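PDB 4AJ9: catalase-3 from Neurospora crassa, which catalyses the heme-dependent breakdown of hydrogen peroxide into water and oxygen, and so probably protects cells from its toxic effects. Local coordinates for residues C[213-218]-C[338-343]; C[221-226]-C[419-424]; C[274-279]-C[300-305]; C[445-450]-C[514-519]. One frame throughout, in Å; residues are numbered along the deposited sequence. Where two conformers were deposited one is given.

Contact 1 (C[213-218]-C[338-343])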
loop_
_atom_site.group_PDB
_atom_site.type_symbol
_atom_site.label_atom_id
_atom_site.label_comp_id
_atom_site.label_asym_id
_atom_site.label_seq_id
_atom_site.Cartn_x
_atom_site.Cartn_y
_atom_site.Cartn_z
ATOM N N THR C 213 -30.313 17.430 -4.924
ATOM C CA THR C 213 -30.589 18.238 -6.093
ATOM C C THR C 213 -29.276 18.409 -6.852
ATOM O O THR C 213 -28.257 18.783 -6.268
ATOM C CB THR C 213 -31.136 19.617 -5.690
ATOM O OG1 THR C 213 -32.203 19.448 -4.744
ATOM C CG2 THR C 213 -31.651 20.382 -6.930
ATOM N N PHE C 214 -29.310 18.100 -8.143
ATOM C CA PHE C 214 -28.214 18.393 -9.057
ATOM C C PHE C 214 -28.701 19.443 -10.042
ATOM O O PHE C 214 -29.780 20.018 -9.852
ATOM C CB PHE C 214 -27.759 17.128 -9.788
ATOM C CG PHE C 214 -27.048 16.137 -8.899
ATOM C CD1 PHE C 214 -27.772 15.219 -8.151
ATOM C CD2 PHE C 214 -25.662 16.123 -8.814
ATOM C CE1 PHE C 214 -27.134 14.307 -7.335
ATOM C CE2 PHE C 214 -25.005 15.201 -7.998
ATOM C CZ PHE C 214 -25.744 14.299 -7.248
ATOM N N ARG C 215 -27.909 19.713 -11.075
ATOM C CA ARG C 215 -28.343 20.604 -12.144
ATOM C C ARG C 215 -28.217 19.934 -13.504
ATOM O O ARG C 215 -27.209 19.282 -13.798
ATOM C CB ARG C 215 -27.521 21.900 -12.147
ATOM C CG ARG C 215 -27.864 22.861 -11.018
ATOM C CD ARG C 215 -26.920 24.063 -10.977
ATOM N NE ARG C 215 -27.527 25.154 -10.214
ATOM C CZ ARG C 215 -27.103 25.577 -9.029
ATOM N NH1 ARG C 215 -26.037 25.022 -8.468
ATOM N NH2 ARG C 215 -27.741 26.569 -8.413
ATOM N N LEU C 216 -29.239 20.106 -14.335
ATOM C CA LEU C 216 -29.114 19.790 -15.755
ATOM C C LEU C 216 -28.787 21.096 -16.453
ATOM O O LEU C 216 -29.358 22.137 -16.123
ATOM C CB LEU C 216 -30.402 19.180 -16.317
ATOM C CG LEU C 216 -30.825 17.832 -15.740
ATOM C CD1 LEU C 216 -32.051 17.306 -16.492
ATOM C CD2 LEU C 216 -29.662 16.835 -15.829
ATOM N N VAL C 217 -27.850 21.042 -17.399
ATOM C CA VAL C 217 -27.349 22.234 -18.067
ATOM C C VAL C 217 -27.350 22.004 -19.569
ATOM O O VAL C 217 -26.820 21.000 -20.049
ATOM C CB VAL C 217 -25.922 22.576 -17.597
ATOM C CG1 VAL C 217 -25.450 23.901 -18.220
ATOM C CG2 VAL C 217 -25.883 22.654 -16.081
ATOM N N THR C 218 -27.983 22.909 -20.313
ATOM C CA THR C 218 -28.040 22.780 -21.765
ATOM C C THR C 218 -26.782 23.380 -22.392
ATOM O O THR C 218 -26.005 24.040 -21.708
ATOM C CB THR C 218 -29.268 23.510 -22.357
ATOM O OG1 THR C 218 -29.216 24.891 -21.991
ATOM C CG2 THR C 218 -30.564 22.907 -21.849
ATOM N N ASP C 338 -24.380 19.330 -13.566
ATOM C CA ASP C 338 -23.557 20.086 -12.617
ATOM C C ASP C 338 -23.964 19.801 -11.171
ATOM O O ASP C 338 -25.028 19.228 -10.918
ATOM C CB ASP C 338 -23.648 21.588 -12.891
ATOM C CG ASP C 338 -22.484 22.373 -12.277
ATOM O OD1 ASP C 338 -21.510 21.742 -11.820
ATOM O OD2 ASP C 338 -22.538 23.624 -12.261
ATOM N N PHE C 339 -23.116 20.222 -10.231
ATOM C CA PHE C 339 -23.378 20.041 -8.807
ATOM C C PHE C 339 -24.245 21.167 -8.276
ATOM O O PHE C 339 -24.441 22.178 -8.947
ATOM C CB PHE C 339 -22.064 20.030 -8.025
ATOM C CG PHE C 339 -21.067 19.033 -8.540
ATOM C CD1 PHE C 339 -21.311 17.673 -8.433
ATOM C CD2 PHE C 339 -19.889 19.457 -9.143
ATOM C CE1 PHE C 339 -20.394 16.749 -8.921
ATOM C CE2 PHE C 339 -18.966 18.535 -9.636
ATOM C CZ PHE C 339 -19.221 17.180 -9.524
ATOM N N THR C 340 -24.764 20.985 -7.069
ATOM C CA THR C 340 -25.304 22.111 -6.326
ATOM C C THR C 340 -24.549 22.271 -5.025
ATOM O O THR C 340 -23.720 21.429 -4.643
ATOM C CB THR C 340 -26.797 21.974 -5.996
ATOM O OG1 THR C 340 -26.986 20.899 -5.070
ATOM C CG2 THR C 340 -27.633 21.749 -7.269
ATOM N N GLU C 341 -24.882 23.352 -4.336
ATOM C CA GLU C 341 -24.234 23.733 -3.100
ATOM C C GLU C 341 -24.782 22.971 -1.892
ATOM O O GLU C 341 -24.736 23.466 -0.768
ATOM C CB GLU C 341 -24.397 25.245 -2.891
ATOM C CG GLU C 341 -23.607 26.099 -3.882
ATOM C CD GLU C 341 -24.280 26.238 -5.246
ATOM O OE1 GLU C 341 -25.320 25.594 -5.493
ATOM O OE2 GLU C 341 -23.763 27.009 -6.077
ATOM N N ASP C 342 -25.291 21.766 -2.135
ATOM C CA ASP C 342 -25.747 20.875 -1.078
ATOM C C ASP C 342 -24.496 20.464 -0.303
ATOM O O ASP C 342 -23.625 19.798 -0.851
ATOM C CB ASP C 342 -26.432 19.685 -1.752
ATOM C CG ASP C 342 -26.755 18.545 -0.807
ATOM O OD1 ASP C 342 -25.984 18.258 0.146
ATOM O OD2 ASP C 342 -27.798 17.906 -1.055
ATOM N N PRO C 343 -24.377 20.905 0.960
ATOM C CA PRO C 343 -23.135 20.674 1.714
ATOM C C PRO C 343 -22.822 19.194 1.935
ATOM O O PRO C 343 -21.699 18.846 2.284
ATOM C CB PRO C 343 -23.407 21.356 3.059
ATOM C CG PRO C 343 -24.481 22.365 2.767
ATOM C CD PRO C 343 -25.341 21.719 1.726
HETATM O O HOH W 1 -30.219 18.491 -2.274
HETATM O O HOH W 2 -27.656 27.231 -5.515
#
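Arg-215 leaves its strand with CG anti to the carbonyl carbon (chi1 -74°) and stays extended from CG to NE, while Glu-341, bent at chi2 (80°), brings its carboxylate back to meet it. The bonds converge on Arg-215 NH1, which donates to Phe-339 O at 3.3 Å, on a lone pair in the carbonyl plane. The same nitrogen forms a salt bridge with Glu-341 OE1 at 3.1 Å, reaching the oxygen on its syn side. Guanidinium and carboxylate planes stand 89° apart, and a water joins Arg-215 NH2 to Glu-341 OE1 as a second link. Each charge also has another partner: Arg-215 NE pairs with Glu-280, and Glu-341 OE2 with Arg-424, which is modelled in two conformers, in the one described here. Thr-340 CG2 lies over one face of the guanidinium, and Thr-340 OG1 donates to Thr-213 O at 2.7 Å.

Alongside these side-chain bonds, the backbones of Arg-215 and Asp-338 form an antiparallel hydrogen-bonded pair, Arg-215 N to Asp-338 O at 2.9 Å and Asp-338 N to Arg-215 O at 2.8 Å. Phe-214 points away, but its ring edge faces Asp-338 O and its CE2 comes within 4.5 Å of Phe-339 CD1. Asp-342 then N-caps helix 343-360, which carries Tyr-352, the probable axial ligand of the heme iron. The arrangement thus joins an edge of the catalase beta-barrel sheet to the proximal heme helix.

Contact 2 (C[221-226]-C[419-424])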
loop_
_atom_site.group_PDB
_atom_site.type_symbol
_atom_site.label_atom_id
_atom_site.label_comp_id
_atom_site.label_asym_id
_atom_site.label_seq_id
_atom_site.Cartn_x
_atom_site.Cartn_y
_atom_site.Cartn_z
ATOM N N GLY C 221 -25.930 26.911 -21.664
ATOM C CA GLY C 221 -25.636 27.193 -20.275
ATOM C C GLY C 221 -26.839 27.363 -19.368
ATOM O O GLY C 221 -26.662 27.598 -18.181
ATOM N N LYS C 222 -28.053 27.255 -19.912
ATOM C CA LYS C 222 -29.263 27.315 -19.086
ATOM C C LYS C 222 -29.377 26.077 -18.201
ATOM O O LYS C 222 -29.122 24.957 -18.646
ATOM C CB LYS C 222 -30.522 27.450 -19.950
ATOM C CG LYS C 222 -30.514 28.668 -20.868
ATOM C CD LYS C 222 -30.014 29.909 -20.134
ATOM C CE LYS C 222 -29.047 30.723 -20.996
ATOM N NZ LYS C 222 -28.367 31.804 -20.220
ATOM N N SER C 223 -29.774 26.278 -16.949
ATOM C CA SER C 223 -29.853 25.168 -16.012
ATOM C C SER C 223 -31.232 25.002 -15.394
ATOM O O SER C 223 -32.011 25.940 -15.318
ATOM C CB SER C 223 -28.816 25.333 -14.898
ATOM O OG SER C 223 -29.069 26.497 -14.130
ATOM N N LYS C 224 -31.518 23.783 -14.963
ATOM C CA LYS C 224 -32.665 23.505 -14.121
ATOM C C LYS C 224 -32.144 22.666 -12.972
ATOM O O LYS C 224 -31.173 21.935 -13.138
ATOM C CB LYS C 224 -33.710 22.714 -14.893
ATOM C CG LYS C 224 -34.295 23.476 -16.080
ATOM C CD LYS C 224 -35.402 22.692 -16.742
ATOM C CE LYS C 224 -36.041 23.504 -17.871
ATOM N NZ LYS C 224 -36.387 24.876 -17.411
ATOM N N LEU C 225 -32.795 22.766 -11.820
ATOM C CA LEU C 225 -32.476 21.917 -10.683
ATOM C C LEU C 225 -33.175 20.588 -10.908
ATOM O O LEU C 225 -34.273 20.554 -11.468
ATOM C CB LEU C 225 -32.967 22.570 -9.395
ATOM C CG LEU C 225 -32.382 23.950 -9.066
ATOM C CD1 LEU C 225 -33.124 24.566 -7.866
ATOM C CD2 LEU C 225 -30.884 23.849 -8.814
ATOM N N VAL C 226 -32.540 19.488 -10.505
ATOM C CA VAL C 226 -33.088 18.168 -10.801
ATOM C C VAL C 226 -32.956 17.184 -9.630
ATOM O O VAL C 226 -31.958 17.195 -8.912
ATOM C CB VAL C 226 -32.438 17.554 -12.072
ATOM C CG1 VAL C 226 -30.955 17.260 -11.856
ATOM C CG2 VAL C 226 -33.161 16.295 -12.482
ATOM N N PHE C 419 -18.357 22.092 -18.281
ATOM C CA PHE C 419 -18.346 23.468 -17.801
ATOM C C PHE C 419 -19.279 23.622 -16.620
ATOM O O PHE C 419 -20.357 23.017 -16.567
ATOM C CB PHE C 419 -18.654 24.485 -18.919
ATOM C CG PHE C 419 -20.021 24.338 -19.537
ATOM C CD1 PHE C 419 -20.257 23.383 -20.515
ATOM C CD2 PHE C 419 -21.061 25.176 -19.157
ATOM C CE1 PHE C 419 -21.506 23.249 -21.090
ATOM C CE2 PHE C 419 -22.321 25.056 -19.741
ATOM C CZ PHE C 419 -22.540 24.094 -20.709
ATOM N N THR C 420 -18.832 24.397 -15.644
ATOM C CA THR C 420 -19.659 24.698 -14.488
ATOM C C THR C 420 -20.784 25.635 -14.941
ATOM O O THR C 420 -20.564 26.476 -15.816
ATOM C CB THR C 420 -18.807 25.339 -13.382
ATOM O OG1 THR C 420 -17.940 24.345 -12.816
ATOM C CG2 THR C 420 -19.680 25.916 -12.286
ATOM N N THR C 421 -21.978 25.474 -14.369
ATOM C CA THR C 421 -23.121 26.316 -14.732
ATOM C C THR C 421 -22.711 27.782 -14.722
ATOM O O THR C 421 -22.332 28.317 -13.683
ATOM C CB THR C 421 -24.300 26.144 -13.762
ATOM O OG1 THR C 421 -24.576 24.749 -13.574
ATOM C CG2 THR C 421 -25.546 26.836 -14.325
ATOM N N PRO C 422 -22.784 28.438 -15.887
ATOM C CA PRO C 422 -22.240 29.797 -15.976
ATOM C C PRO C 422 -22.921 30.814 -15.043
ATOM O O PRO C 422 -22.286 31.789 -14.628
ATOM C CB PRO C 422 -22.442 30.173 -17.459
ATOM C CG PRO C 422 -23.367 29.159 -18.022
ATOM C CD PRO C 422 -23.254 27.923 -17.186
ATOM N N GLY C 423 -24.182 30.596 -14.699
ATOM C CA GLY C 423 -24.871 31.552 -13.849
ATOM C C GLY C 423 -24.546 31.507 -12.360
ATOM O O GLY C 423 -24.925 32.410 -11.609
ATOM N N ARG C 424 -23.835 30.471 -11.929
ATOM C CA ARG C 424 -23.592 30.271 -10.503
ATOM C C ARG C 424 -22.700 31.343 -9.897
ATOM O O ARG C 424 -21.688 31.732 -10.481
ATOM C CB ARG C 424 -23.030 28.874 -10.235
ATOM C CG ARG C 424 -24.065 27.771 -10.451
ATOM C CD ARG C 424 -23.458 26.398 -10.250
ATOM N NE ARG C 424 -23.044 26.149 -8.867
ATOM C CZ ARG C 424 -22.197 25.181 -8.525
ATOM N NH1 ARG C 424 -21.689 24.397 -9.469
ATOM N NH2 ARG C 424 -21.848 24.999 -7.257
HETATM O O HOH W 3 -26.613 29.455 -16.361
#
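Thr-421 turns its methyl group, not its hydroxyl, to Ser-223: CG2 is anti to the backbone N and OG1 sits beside it (chi1 -49°). Ser-223 OG in turn lies between its own backbone N and carbonyl carbon (chi1 63°), and it comes within 3.5 Å of Thr-421 CG2. The two hydroxyls bond to different carboxylates, Ser-223 OG to Glu-280 and Thr-421 OG1 to Asp-338.

Phe-419 adopts the same kind of first torsion as the serine (chi1 62°), with CG between N and the carbonyl carbon. Its ring approaches edge-on, CE2 standing 4.0 Å from Gly-221 CA. The C-gamma endo ring of Pro-422 fits against the same glycine, CD lying 3.6 Å from Gly-221 O and CG 3.8 Å from Gly-221 CA. A beta carbon on Gly-221 would collide with that CG, and the positive phi of the residue would also press it against the preceding carbonyl oxygen.

Thr-421 to Arg-424 forms a type I turn, closed by Arg-424 N to Thr-421 O, and a water bridges it to the other segment, donating to Gly-221 O at 2.6 Å and accepting a weak bond from Gly-423 N. Beside the turn, Thr-420 OG1 bonds to Arg-432 of a neighbouring subunit. With no direct hydrogen bond between the two segments, the chemistry implies an association by shape, in which van der Waals contact and one bridging water join Gly-221 and the start of strand 223-232 to the 419-424 segment.

Contact 3 (C[274-279]-C[300-305])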
loop_
_atom_site.group_PDB
_atom_site.type_symbol
_atom_site.label_atom_id
_atom_site.label_comp_id
_atom_site.label_asym_id
_atom_site.label_seq_id
_atom_site.Cartn_x
_atom_site.Cartn_y
_atom_site.Cartn_z
ATOM N N ALA C 274 -36.424 8.714 -14.006
ATOM C CA ALA C 274 -37.327 9.851 -14.029
ATOM C C ALA C 274 -36.679 11.001 -13.284
ATOM O O ALA C 274 -35.790 10.787 -12.451
ATOM C CB ALA C 274 -38.659 9.483 -13.393
ATOM N N VAL C 275 -37.117 12.217 -13.586
ATOM C CA VAL C 275 -36.585 13.404 -12.924
ATOM C C VAL C 275 -37.701 14.326 -12.451
ATOM O O VAL C 275 -38.780 14.392 -13.046
ATOM C CB VAL C 275 -35.686 14.237 -13.862
ATOM C CG1 VAL C 275 -34.362 13.504 -14.152
ATOM C CG2 VAL C 275 -36.428 14.571 -15.151
ATOM N N GLN C 276 -37.434 15.039 -11.373
ATOM C CA GLN C 276 -38.228 16.210 -11.051
ATOM C C GLN C 276 -37.384 17.383 -11.511
ATOM O O GLN C 276 -36.180 17.384 -11.308
ATOM C CB GLN C 276 -38.492 16.279 -9.552
ATOM C CG GLN C 276 -39.423 15.174 -9.060
ATOM C CD GLN C 276 -39.610 15.199 -7.556
ATOM O OE1 GLN C 276 -38.715 14.811 -6.801
ATOM N NE2 GLN C 276 -40.778 15.652 -7.110
ATOM N N LEU C 277 -38.006 18.365 -12.153
ATOM C CA LEU C 277 -37.275 19.515 -12.660
ATOM C C LEU C 277 -37.779 20.793 -11.987
ATOM O O LEU C 277 -38.979 21.054 -11.965
ATOM C CB LEU C 277 -37.409 19.593 -14.187
ATOM C CG LEU C 277 -36.785 18.394 -14.913
ATOM C CD1 LEU C 277 -37.121 18.344 -16.406
ATOM C CD2 LEU C 277 -35.275 18.409 -14.701
ATOM N N ILE C 278 -36.867 21.577 -11.415
ATOM C CA ILE C 278 -37.267 22.794 -10.711
ATOM C C ILE C 278 -36.524 24.025 -11.246
ATOM O O ILE C 278 -35.317 23.978 -11.480
ATOM C CB ILE C 278 -37.054 22.670 -9.176
ATOM C CG1 ILE C 278 -37.653 21.363 -8.633
ATOM C CG2 ILE C 278 -37.689 23.864 -8.445
ATOM C CD1 ILE C 278 -36.738 20.156 -8.723
ATOM N N ASP C 279 -37.252 25.120 -11.452
ATOM C CA ASP C 279 -36.636 26.397 -11.827
ATOM C C ASP C 279 -35.595 26.821 -10.794
ATOM O O ASP C 279 -35.803 26.663 -9.593
ATOM C CB ASP C 279 -37.696 27.499 -11.903
ATOM C CG ASP C 279 -38.690 27.286 -13.035
ATOM O OD1 ASP C 279 -38.343 26.598 -14.024
ATOM O OD2 ASP C 279 -39.809 27.835 -12.933
ATOM N N GLU C 300 -46.557 16.046 -5.698
ATOM C CA GLU C 300 -47.691 16.921 -5.968
ATOM C C GLU C 300 -47.204 18.261 -6.496
ATOM O O GLU C 300 -47.909 18.928 -7.247
ATOM C CB GLU C 300 -48.534 17.141 -4.703
ATOM C CG GLU C 300 -49.363 15.940 -4.271
ATOM C CD GLU C 300 -48.562 14.906 -3.494
ATOM O OE1 GLU C 300 -47.488 15.249 -2.964
ATOM O OE2 GLU C 300 -49.015 13.745 -3.411
ATOM N N PHE C 301 -46.000 18.655 -6.084
ATOM C CA PHE C 301 -45.423 19.940 -6.485
ATOM C C PHE C 301 -44.659 19.847 -7.798
ATOM O O PHE C 301 -44.608 20.804 -8.568
ATOM C CB PHE C 301 -44.468 20.467 -5.407
ATOM C CG PHE C 301 -45.096 20.633 -4.051
ATOM C CD1 PHE C 301 -46.452 20.874 -3.919
ATOM C CD2 PHE C 301 -44.321 20.557 -2.905
ATOM C CE1 PHE C 301 -47.021 21.024 -2.668
ATOM C CE2 PHE C 301 -44.884 20.716 -1.648
ATOM C CZ PHE C 301 -46.233 20.948 -1.531
ATOM N N ALA C 302 -44.038 18.697 -8.037
ATOM C CA ALA C 302 -43.237 18.487 -9.241
ATOM C C ALA C 302 -43.279 17.007 -9.571
ATOM O O ALA C 302 -42.618 16.196 -8.910
ATOM C CB ALA C 302 -41.805 18.946 -9.019
ATOM N N PRO C 303 -44.084 16.646 -10.577
ATOM C CA PRO C 303 -44.332 15.253 -10.954
ATOM C C PRO C 303 -43.099 14.627 -11.591
ATOM O O PRO C 303 -42.254 15.350 -12.121
ATOM C CB PRO C 303 -45.444 15.370 -11.994
ATOM C CG PRO C 303 -45.228 16.712 -12.606
ATOM C CD PRO C 303 -44.764 17.593 -11.475
ATOM N N LEU C 304 -43.004 13.303 -11.538
ATOM C CA LEU C 304 -41.898 12.594 -12.164
ATOM C C LEU C 304 -42.028 12.651 -13.674
ATOM O O LEU C 304 -43.111 12.456 -14.223
ATOM C CB LEU C 304 -41.868 11.134 -11.703
ATOM C CG LEU C 304 -41.730 10.941 -10.192
ATOM C CD1 LEU C 304 -41.943 9.491 -9.792
ATOM C CD2 LEU C 304 -40.374 11.436 -9.733
ATOM N N GLN C 305 -40.918 12.925 -14.342
ATOM C CA GLN C 305 -40.890 12.909 -15.795
ATOM C C GLN C 305 -39.892 11.853 -16.233
ATOM O O GLN C 305 -38.693 11.962 -15.949
ATOM C CB GLN C 305 -40.523 14.292 -16.335
ATOM C CG GLN C 305 -41.386 15.407 -15.744
ATOM C CD GLN C 305 -41.078 16.762 -16.337
ATOM O OE1 GLN C 305 -41.095 16.936 -17.554
ATOM N NE2 GLN C 305 -40.778 17.728 -15.480
HETATM O O HOH W 4 -40.836 17.747 -12.765
#
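The flat carboxamide of Gln-276 meets Ala-302 at its edge, with Ala-302 O only 5° out of the amide plane. It does so where strand 270-278 runs antiparallel to the start of strand 305-314, neighbours in the catalase beta-barrel joined by a long irregular connection. The bond from Gln-276 NE2 to Ala-302 O is 2.6 Å long and nearly straight (170°), and the donor also lies in the carbonyl plane. Gln-276 NE2 bonds to Leu-297 O as well and Gln-276 OE1 to His-229, so three bonds fix the rotation of the amide, while Gln-276 CG packs 3.9 Å from Leu-304 CD2. An alanine here would probably leave Ala-302 O, Leu-297 O and His-229 without this partner and open a gap beside Leu-304.

Val-275 and Gln-305 form the hydrogen-bonded pair of the ladder, Val-275 N to Gln-305 O and Gln-305 N to Val-275 O both at 2.9 Å. Ala-274 CB touches Leu-304 CB at 4.0 Å. The extended side chain of Gln-305 crosses Leu-277 at about a right angle, NE2 lying 3.8 Å from Leu-277 CD1. A single water accepts from Gln-305 NE2 at 2.7 Å and from Leu-277 N at 3.0 Å, and donates to Pro-303 O.

Contact 4 (C[445-450]-C[514-519])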
loop_
_atom_site.group_PDB
_atom_site.type_symbol
_atom_site.label_atom_id
_atom_site.label_comp_id
_atom_site.label_asym_id
_atom_site.label_seq_id
_atom_site.Cartn_x
_atom_site.Cartn_y
_atom_site.Cartn_z
ATOM N N PRO C 445 -40.458 14.074 8.361
ATOM C CA PRO C 445 -40.710 12.764 8.969
ATOM C C PRO C 445 -42.198 12.585 9.241
ATOM O O PRO C 445 -42.747 11.517 8.967
ATOM C CB PRO C 445 -39.922 12.830 10.273
ATOM C CG PRO C 445 -38.762 13.720 9.946
ATOM C CD PRO C 445 -39.330 14.774 9.007
ATOM N N ARG C 446 -42.848 13.623 9.762
ATOM C CA ARG C 446 -44.298 13.574 9.941
ATOM C C ARG C 446 -45.036 13.354 8.615
ATOM O O ARG C 446 -45.906 12.493 8.520
ATOM C CB ARG C 446 -44.808 14.830 10.646
ATOM C CG ARG C 446 -46.317 14.832 10.864
ATOM C CD ARG C 446 -46.771 13.623 11.663
ATOM N NE ARG C 446 -48.212 13.674 11.899
ATOM C CZ ARG C 446 -48.774 14.232 12.966
ATOM N NH1 ARG C 446 -48.015 14.763 13.920
ATOM N NH2 ARG C 446 -50.100 14.239 13.089
ATOM N N LEU C 447 -44.670 14.118 7.588
ATOM C CA LEU C 447 -45.248 13.938 6.260
ATOM C C LEU C 447 -45.161 12.484 5.792
ATOM O O LEU C 447 -46.114 11.936 5.232
ATOM C CB LEU C 447 -44.549 14.860 5.249
ATOM C CG LEU C 447 -44.971 14.766 3.781
ATOM C CD1 LEU C 447 -46.421 15.208 3.587
ATOM C CD2 LEU C 447 -44.042 15.593 2.886
ATOM N N PHE C 448 -44.002 11.867 6.006
ATOM C CA PHE C 448 -43.781 10.504 5.548
ATOM C C PHE C 448 -44.657 9.518 6.320
ATOM O O PHE C 448 -45.355 8.693 5.729
ATOM C CB PHE C 448 -42.299 10.140 5.675
ATOM C CG PHE C 448 -42.011 8.691 5.447
ATOM C CD1 PHE C 448 -42.004 8.166 4.160
ATOM C CD2 PHE C 448 -41.721 7.855 6.520
ATOM C CE1 PHE C 448 -41.730 6.828 3.944
ATOM C CE2 PHE C 448 -41.444 6.517 6.316
ATOM C CZ PHE C 448 -41.452 5.997 5.032
ATOM N N PHE C 449 -44.638 9.626 7.641
ATOM C CA PHE C 449 -45.460 8.760 8.473
ATOM C C PHE C 449 -46.956 8.890 8.124
ATOM O O PHE C 449 -47.666 7.882 8.007
ATOM C CB PHE C 449 -45.209 9.048 9.952
ATOM C CG PHE C 449 -45.944 8.120 10.874
ATOM C CD1 PHE C 449 -45.417 6.887 11.198
ATOM C CD2 PHE C 449 -47.175 8.479 11.404
ATOM C CE1 PHE C 449 -46.103 6.019 12.045
ATOM C CE2 PHE C 449 -47.863 7.620 12.250
ATOM C CZ PHE C 449 -47.327 6.391 12.569
ATOM N N ASN C 450 -47.436 10.124 7.961
ATOM C CA ASN C 450 -48.826 10.346 7.556
ATOM C C ASN C 450 -49.192 9.639 6.268
ATOM O O ASN C 450 -50.362 9.363 6.021
ATOM C CB ASN C 450 -49.117 11.836 7.335
ATOM C CG ASN C 450 -49.141 12.621 8.608
ATOM O OD1 ASN C 450 -49.207 12.054 9.694
ATOM N ND2 ASN C 450 -49.068 13.948 8.488
ATOM N N ASN C 514 -50.605 16.640 6.581
ATOM C CA ASN C 514 -50.360 16.519 5.145
ATOM C C ASN C 514 -49.907 15.117 4.720
ATOM O O ASN C 514 -49.238 14.406 5.470
ATOM C CB ASN C 514 -49.373 17.595 4.683
ATOM C CG ASN C 514 -49.977 18.989 4.734
ATOM O OD1 ASN C 514 -51.074 19.214 4.227
ATOM N ND2 ASN C 514 -49.275 19.924 5.362
ATOM N N VAL C 515 -50.298 14.716 3.517
ATOM C CA VAL C 515 -49.909 13.421 2.979
ATOM C C VAL C 515 -49.334 13.635 1.587
ATOM O O VAL C 515 -49.636 14.630 0.934
ATOM C CB VAL C 515 -51.111 12.485 2.862
ATOM C CG1 VAL C 515 -51.712 12.208 4.237
ATOM C CG2 VAL C 515 -52.150 13.093 1.940
ATOM N N THR C 516 -48.506 12.704 1.134
ATOM C CA THR C 516 -47.951 12.780 -0.215
ATOM C C THR C 516 -47.901 11.387 -0.829
ATOM O O THR C 516 -47.802 10.397 -0.116
ATOM C CB THR C 516 -46.547 13.416 -0.222
ATOM O OG1 THR C 516 -46.109 13.580 -1.574
ATOM C CG2 THR C 516 -45.542 12.551 0.549
ATOM N N ARG C 517 -47.984 11.316 -2.150
ATOM C CA ARG C 517 -48.014 10.036 -2.840
ATOM C C ARG C 517 -46.618 9.499 -3.090
ATOM O O ARG C 517 -45.628 10.231 -3.023
ATOM C CB ARG C 517 -48.721 10.169 -4.191
ATOM C CG ARG C 517 -47.949 11.000 -5.229
ATOM C CD ARG C 517 -48.662 10.958 -6.580
ATOM N NE ARG C 517 -47.953 11.674 -7.640
ATOM C CZ ARG C 517 -48.361 12.824 -8.171
ATOM N NH1 ARG C 517 -49.478 13.396 -7.737
ATOM N NH2 ARG C 517 -47.658 13.405 -9.140
ATOM N N GLY C 518 -46.543 8.216 -3.406
ATOM C CA GLY C 518 -45.303 7.648 -3.896
ATOM C C GLY C 518 -44.304 7.204 -2.844
ATOM O O GLY C 518 -43.174 6.858 -3.193
ATOM N N VAL C 519 -44.689 7.202 -1.567
ATOM C CA VAL C 519 -43.740 6.789 -0.535
ATOM C C VAL C 519 -44.130 5.477 0.144
ATOM O O VAL C 519 -43.316 4.856 0.846
ATOM C CB VAL C 519 -43.479 7.917 0.509
ATOM C CG1 VAL C 519 -42.919 9.167 -0.184
ATOM C CG2 VAL C 519 -44.739 8.251 1.254
#
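Asn-450 and Val-515 mark the closest approach of the two backbones, their CA atoms 5.6 Å apart, and a second approach follows at Phe-448 and Val-519, 7.1 Å between CA atoms. The contact lays helix 443-450, part of the helical region that follows the catalase barrel, against the irregular linker leading to the six-stranded parallel sheet of the C-terminal domain found in long catalases.

Asn-450 carries the polar part. Its ND2 donates to Asn-514 O at 3.1 Å, the acceptor lying close to the amide plane, and also bonds to His-512 O. Its OD1 receives Arg-446 NE, one helical turn earlier, at 2.9 Å. Donor and acceptor sides of the amide are thus both engaged, which fixes its orientation. An alanine in this position would probably leave Arg-446 NE and the carbonyls of Asn-514 and His-512 without these partners, and the linker less firmly held to the helix.

Leu-447 lies on the same flank of the helix, with CG anti to the backbone N (chi1 177°), which sets it 4.0 Å from Thr-516 CG2, the two side chains crossing at about a right angle. Leu-447 CD1 comes within 3.5 Å of Asn-514 O. The hydroxyl of Thr-516 bonds instead to Glu-300. Phe-448 presents a ring edge to the linker, CD1 meeting Val-519 CB at 3.9 Å, and its ring stacks with Trp-192 of helix 187-193. Next to the amide, Val-515 CG1 rests 3.6 Å from the backbone oxygen Asn-450 O.

Contacts 1, 2 and 3 share one antiparallel sheet, in which strand 223-232 runs between strands 214-217 and 270-278. Contacts 1 and 2 lie side by side, centres about 7 Å apart, and their segments alternate along the chain; strand 214-217 pairs with strand 223-232, Phe-214 O lying 2.9 Å from Val-226 N. Contact 3 falls within the chain spanned by both, about 15 and 17 Å away between centres. Contact 4 comes last in sequence, about 17 Å from contact 3 between centres, and Glu-300 reaches its Thr-516 and Arg-517. The series thus leads from the heme-bearing barrel, through the 300-305 loop, to the linker of the C-terminal domain.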